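Local coordinates for protein arginase (RocF) (Helicobacter pylori, PDB 4G3H) that probably hydrolyses L-arginine to L-ornithine and urea, using two manganese ions held in its active site, at residues A117-H122 against Q189-V194; C178-G183 against Q199-S204. One frame throughout, in Å; residues are numbered along the deposited sequence.

Contact 1. Residues A117-H122 against Q189-V194. With MN (manganese (II) ion), chain F; MN (manganese (II) ion), chain E.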
loop_
_atom_site.group_PDB
_atom_site.type_symbol
_atom_site.label_atom_id
_atom_site.label_comp_id
_atom_site.label_asym_id
_atom_site.label_seq_id
_atom_site.Cartn_x
_atom_site.Cartn_y
_atom_site.Cartn_z
ATOM N N ALA A 117 8.168 6.776 -1.339
ATOM C CA ALA A 117 9.036 7.843 -1.807
ATOM C C ALA A 117 8.159 8.792 -2.624
ATOM O O ALA A 117 8.535 9.939 -2.866
ATOM C CB ALA A 117 10.152 7.277 -2.685
ATOM N N HIS A 118 6.986 8.299 -3.033
ATOM C CA HIS A 118 6.045 9.074 -3.848
ATOM C C HIS A 118 4.695 9.331 -3.177
ATOM O O HIS A 118 4.289 8.608 -2.272
ATOM C CB HIS A 118 5.792 8.359 -5.183
ATOM C CG HIS A 118 7.035 7.855 -5.846
ATOM N ND1 HIS A 118 7.524 6.585 -5.639
ATOM C CD2 HIS A 118 7.913 8.465 -6.678
ATOM C CE1 HIS A 118 8.650 6.432 -6.313
ATOM N NE2 HIS A 118 8.909 7.559 -6.951
ATOM N N ALA A 119 3.995 10.357 -3.651
ATOM C CA ALA A 119 2.684 10.717 -3.124
ATOM C C ALA A 119 1.584 9.905 -3.815
ATOM O O ALA A 119 0.497 9.717 -3.266
ATOM C CB ALA A 119 2.436 12.215 -3.321
ATOM N N ASP A 120 1.872 9.433 -5.026
ATOM C CA ASP A 120 0.916 8.633 -5.797
ATOM C C ASP A 120 -0.454 9.290 -5.957
ATOM O O ASP A 120 -1.484 8.608 -5.938
ATOM C CB ASP A 120 0.726 7.248 -5.160
ATOM C CG ASP A 120 1.972 6.375 -5.251
ATOM O OD1 ASP A 120 2.871 6.688 -6.053
ATOM O OD2 ASP A 120 2.043 5.358 -4.527
ATOM N N ILE A 121 -0.473 10.606 -6.124
ATOM C CA ILE A 121 -1.731 11.317 -6.287
ATOM C C ILE A 121 -2.070 11.499 -7.764
ATOM O O ILE A 121 -3.225 11.370 -8.166
ATOM C CB ILE A 121 -1.676 12.696 -5.596
ATOM C CG1 ILE A 121 -1.626 12.504 -4.076
ATOM C CG2 ILE A 121 -2.882 13.533 -5.996
ATOM C CD1 ILE A 121 -1.434 13.786 -3.284
ATOM N N HIS A 122 -1.058 11.791 -8.569
ATOM C CA HIS A 122 -1.255 11.996 -9.994
ATOM C C HIS A 122 -0.237 11.199 -10.794
ATOM O O HIS A 122 0.953 11.178 -10.470
ATOM C CB HIS A 122 -1.123 13.484 -10.339
ATOM C CG HIS A 122 -2.248 14.330 -9.825
ATOM N ND1 HIS A 122 -2.085 15.656 -9.489
ATOM C CD2 HIS A 122 -3.551 14.041 -9.599
ATOM C CE1 HIS A 122 -3.239 16.148 -9.074
ATOM N NE2 HIS A 122 -4.146 15.188 -9.131
ATOM N N GLN A 189 4.505 18.879 -9.315
ATOM C CA GLN A 189 3.972 20.104 -8.722
ATOM C C GLN A 189 2.467 19.980 -8.524
ATOM O O GLN A 189 1.915 20.489 -7.547
ATOM C CB GLN A 189 4.270 21.315 -9.614
ATOM C CG GLN A 189 3.734 22.635 -9.060
ATOM C CD GLN A 189 4.243 22.926 -7.658
ATOM O OE1 GLN A 189 5.451 22.971 -7.420
ATOM N NE2 GLN A 189 3.320 23.124 -6.720
ATOM N N SER A 190 1.804 19.300 -9.453
ATOM C CA SER A 190 0.360 19.121 -9.357
ATOM C C SER A 190 0.021 18.337 -8.093
ATOM O O SER A 190 -1.007 18.585 -7.460
ATOM C CB SER A 190 -0.175 18.385 -10.592
ATOM O OG SER A 190 0.361 17.075 -10.687
ATOM N N GLU A 191 0.884 17.387 -7.731
ATOM C CA GLU A 191 0.667 16.590 -6.530
ATOM C C GLU A 191 0.943 17.453 -5.300
ATOM O O GLU A 191 0.224 17.379 -4.297
ATOM C CB GLU A 191 1.585 15.359 -6.516
ATOM C CG GLU A 191 1.293 14.340 -7.609
ATOM C CD GLU A 191 2.155 13.092 -7.474
ATOM O OE1 GLU A 191 3.397 13.212 -7.543
ATOM O OE2 GLU A 191 1.590 11.995 -7.294
ATOM N N ARG A 192 1.990 18.268 -5.380
ATOM C CA ARG A 192 2.331 19.148 -4.273
ATOM C C ARG A 192 1.205 20.150 -4.040
ATOM O O ARG A 192 0.962 20.555 -2.903
ATOM C CB ARG A 192 3.641 19.889 -4.550
ATOM C CG ARG A 192 4.876 19.007 -4.502
ATOM C CD ARG A 192 6.138 19.845 -4.451
ATOM N NE ARG A 192 6.455 20.464 -5.735
ATOM C CZ ARG A 192 7.027 19.828 -6.756
ATOM N NH1 ARG A 192 7.353 18.541 -6.654
ATOM N NH2 ARG A 192 7.288 20.483 -7.882
ATOM N N ASP A 193 0.521 20.549 -5.117
ATOM C CA ASP A 193 -0.583 21.500 -4.997
ATOM C C ASP A 193 -1.755 20.884 -4.244
ATOM O O ASP A 193 -2.435 21.568 -3.481
ATOM C CB ASP A 193 -1.073 21.986 -6.375
ATOM C CG ASP A 193 -0.105 22.959 -7.045
ATOM O OD1 ASP A 193 0.668 23.647 -6.340
ATOM O OD2 ASP A 193 -0.129 23.052 -8.290
ATOM N N VAL A 194 -2.001 19.595 -4.463
ATOM C CA VAL A 194 -3.102 18.917 -3.778
ATOM C C VAL A 194 -2.776 18.759 -2.294
ATOM O O VAL A 194 -3.630 18.964 -1.433
ATOM C CB VAL A 194 -3.376 17.512 -4.375
ATOM C CG1 VAL A 194 -4.410 16.784 -3.523
ATOM C CG2 VAL A 194 -3.878 17.640 -5.816
HETATM MN MN MN F . 6.694 4.646 -4.650
HETATM MN MN MN E . 3.857 3.986 -4.366
HETATM O O HOH W 1 4.538 11.152 -6.381
#
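The loop 117-122 belongs to the dinuclear manganese site of arginase, and helix 189-198 holds it on the side away from the metals. His118 ND1 binds one manganese at 2.3 Å; Asp120 OD2, also hydrogen-bonded to Tyr114 OH, binds the other. Asp116, Asp234 and Asp236 complete the two sites. Glu191 reaches from the helix with its chain extended beyond CG. Its OE2 accepts two backbone bonds. Ile121 N donates to the anti lone pair of Glu191 OE2 at 2.7 Å. His122 N donates from above the carboxylate plane, 2.9 Å from Glu191 OE2 and nearly straight (175°). Glu191 OE1 takes a hydrogen bond from a water, 2.6 Å away, which accepts from Ala119 N. One buried carboxylate thus holds the loop on both sides of Asp120, a second-shell role. At the far end, His122 ND1 and Ser190 OG share a hydrogen bond of 3.1 Å at the ring edge. Ile121 CG2 lies over the centre of one face of this ring, and Val194 CG2 approaches His122 CE1 obliquely at 3.6 Å. His122 NE2 hydrogen-bonds to Arg143 O. The loop follows strand 110-115, and Ile195, further along helix 189-198, packs on Ala119 and Ile121.

Contact 2. Residues C178-G183 against Q199-S204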
loop_
_atom_site.group_PDB
_atom_site.type_symbol
_atom_site.label_atom_id
_atom_site.label_comp_id
_atom_site.label_asym_id
_atom_site.label_seq_id
_atom_site.Cartn_x
_atom_site.Cartn_y
_atom_site.Cartn_z
ATOM N N CYS A 178 -6.280 12.750 7.384
ATOM C CA CYS A 178 -6.037 11.472 8.040
ATOM C C CYS A 178 -5.178 10.534 7.181
ATOM O O CYS A 178 -5.058 9.334 7.453
ATOM C CB CYS A 178 -7.372 10.827 8.409
ATOM S SG CYS A 178 -8.274 11.818 9.644
ATOM N N LEU A 179 -4.591 11.101 6.131
ATOM C CA LEU A 179 -3.691 10.380 5.246
ATOM C C LEU A 179 -2.346 10.914 5.701
ATOM O O LEU A 179 -2.125 12.124 5.685
ATOM C CB LEU A 179 -3.946 10.756 3.779
ATOM C CG LEU A 179 -2.793 10.581 2.774
ATOM C CD1 LEU A 179 -2.342 9.126 2.703
ATOM C CD2 LEU A 179 -3.249 11.056 1.399
ATOM N N VAL A 180 -1.459 10.026 6.139
ATOM C CA VAL A 180 -0.155 10.463 6.613
ATOM C C VAL A 180 0.974 9.900 5.759
ATOM O O VAL A 180 1.195 8.687 5.707
ATOM C CB VAL A 180 0.063 10.053 8.088
ATOM C CG1 VAL A 180 1.366 10.653 8.611
ATOM C CG2 VAL A 180 -1.119 10.514 8.939
ATOM N N TYR A 181 1.685 10.797 5.088
ATOM C CA TYR A 181 2.794 10.414 4.222
ATOM C C TYR A 181 4.108 10.318 4.987
ATOM O O TYR A 181 4.415 11.172 5.814
ATOM C CB TYR A 181 2.968 11.440 3.102
ATOM C CG TYR A 181 2.000 11.325 1.948
ATOM C CD1 TYR A 181 1.886 10.135 1.219
ATOM C CD2 TYR A 181 1.270 12.439 1.517
ATOM C CE1 TYR A 181 1.078 10.060 0.082
ATOM C CE2 TYR A 181 0.465 12.379 0.390
ATOM C CZ TYR A 181 0.374 11.189 -0.330
ATOM O OH TYR A 181 -0.388 11.148 -1.481
ATOM N N PHE A 182 4.889 9.286 4.690
ATOM C CA PHE A 182 6.185 9.089 5.333
ATOM C C PHE A 182 7.256 8.885 4.268
ATOM O O PHE A 182 7.152 7.967 3.454
ATOM C CB PHE A 182 6.151 7.857 6.244
ATOM C CG PHE A 182 5.211 7.984 7.415
ATOM C CD1 PHE A 182 5.641 8.557 8.611
ATOM C CD2 PHE A 182 3.896 7.530 7.322
ATOM C CE1 PHE A 182 4.776 8.675 9.700
ATOM C CE2 PHE A 182 3.023 7.644 8.404
ATOM C CZ PHE A 182 3.466 8.218 9.596
ATOM N N GLY A 183 8.273 9.744 4.274
ATOM C CA GLY A 183 9.370 9.626 3.325
ATOM C C GLY A 183 9.146 10.110 1.901
ATOM O O GLY A 183 10.007 9.913 1.038
ATOM N N GLN A 199 -3.997 20.067 2.790
ATOM C CA GLN A 199 -3.246 20.058 4.037
ATOM C C GLN A 199 -2.989 18.631 4.545
ATOM O O GLN A 199 -3.278 18.292 5.700
ATOM C CB GLN A 199 -3.991 20.912 5.079
ATOM C CG GLN A 199 -4.207 22.365 4.600
ATOM C CD GLN A 199 -5.147 23.188 5.479
ATOM O OE1 GLN A 199 -5.393 24.367 5.207
ATOM N NE2 GLN A 199 -5.673 22.576 6.531
ATOM N N ILE A 200 -2.432 17.798 3.669
ATOM C CA ILE A 200 -2.124 16.406 4.011
ATOM C C ILE A 200 -0.785 16.329 4.741
ATOM O O ILE A 200 0.244 16.736 4.204
ATOM C CB ILE A 200 -2.066 15.522 2.739
ATOM C CG1 ILE A 200 -3.382 15.662 1.965
ATOM C CG2 ILE A 200 -1.823 14.049 3.122
ATOM C CD1 ILE A 200 -3.452 14.868 0.684
ATOM N N PRO A 201 -0.784 15.816 5.985
ATOM C CA PRO A 201 0.458 15.703 6.764
ATOM C C PRO A 201 1.502 14.863 6.030
ATOM O O PRO A 201 1.196 13.773 5.549
ATOM C CB PRO A 201 -0.006 15.054 8.067
ATOM C CG PRO A 201 -1.197 14.253 7.649
ATOM C CD PRO A 201 -1.910 15.190 6.699
ATOM N N LEU A 202 2.724 15.381 5.943
ATOM C CA LEU A 202 3.815 14.698 5.249
ATOM C C LEU A 202 5.127 14.798 6.034
ATOM O O LEU A 202 5.668 15.892 6.234
ATOM C CB LEU A 202 3.994 15.301 3.842
ATOM C CG LEU A 202 4.995 14.644 2.883
ATOM C CD1 LEU A 202 4.764 15.152 1.477
ATOM C CD2 LEU A 202 6.421 14.933 3.327
ATOM N N PHE A 203 5.639 13.652 6.471
ATOM C CA PHE A 203 6.881 13.622 7.232
ATOM C C PHE A 203 8.014 13.155 6.333
ATOM O O PHE A 203 8.055 11.999 5.919
ATOM C CB PHE A 203 6.725 12.702 8.443
ATOM C CG PHE A 203 5.655 13.151 9.403
ATOM C CD1 PHE A 203 5.819 14.313 10.156
ATOM C CD2 PHE A 203 4.471 12.424 9.539
ATOM C CE1 PHE A 203 4.818 14.745 11.030
ATOM C CE2 PHE A 203 3.463 12.847 10.409
ATOM C CZ PHE A 203 3.635 14.007 11.156
ATOM N N SER A 204 8.930 14.071 6.030
ATOM C CA SER A 204 10.056 13.772 5.149
ATOM C C SER A 204 11.086 12.851 5.770
ATOM O O SER A 204 11.077 12.609 6.973
ATOM C CB SER A 204 10.757 15.065 4.733
ATOM O OG SER A 204 11.419 15.657 5.839
#
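The rings of Phe182 and Phe203 lie side by side and point the same way, on the face of the sheet covered by helix 212-223. Their planes are 33° apart and meet obliquely, with Phe182 CE1 3.8 Å from Phe203 CD2. At the edge of the Phe203 ring, near its plane, Val180 CG1 lies 3.5 Å from Phe203 CE2. The Tyr181 ring is on the other face. Ile200 CG2 approaches it obliquely, 3.8 Å from Tyr181 CD2, and Leu202 CG packs against Tyr181 CB. The Tyr181 hydroxyl probably hydrogen-bonds to Ala119 O in the metal-binding loop.

The backbones pair as parallel strands. The N-H and C=O of Tyr181 both turn to segment 199-204, bonding the residues before and after Leu202. Tyr181 N donates to Pro201 O in the carbonyl plane, at 3.1 Å and nearly straight. Tyr181 O accepts from Phe203 N at 2.8 Å, with the donor 30° out of the carbonyl plane. Gly183 N then meets Phe203 O nearly along the C=O axis. Phe182 CA adds a CA-H...O contact to the same oxygen.

Before the ladder begins, the two segments are joined mainly by side-chain packing. Ile200 CG2, anti to its backbone N, fits 3.6 Å from Leu179 CG. Pro201 CG lies 3.0 Å from Leu179 O, a tight approach. The proline ring also crosses Val180 at about a right angle.

This is the parallel pairing of a beta-alpha-beta unit: strand 179-182, helix 189-198, strand 202-203. A Schellman motif at Gln199 ends the helix, and Ser204 is the N-cap of helix 205-210. Strand 202-203 is the outermost strand at this end of the parallel sheet. On its other side, strand 179-182 pairs with strand 110-115, where Val180 and Phe182 form backbone hydrogen bonds with Tyr114.

How the contacts relate
Contacts 1 and 2 share one beta-alpha-beta unit: helix 189-198 of contact 1 joins the two strands of contact 2. Their segments alternate along the chain, and their centres are about 11 Å apart. Both are largely buried, but contact 2 runs to the edge of the sheet, where Leu202 and Phe203 are partly exposed. Contact 1 is chiefly polar: a carboxylate, a water and a histidine fix a loop beside the metals. Contact 2 combines regular backbone bonds with apolar and aromatic packing. The two meet where Tyr181 OH lies 2.5 Å from Ala119 O, the point at which the sheet touches the metal-binding loop.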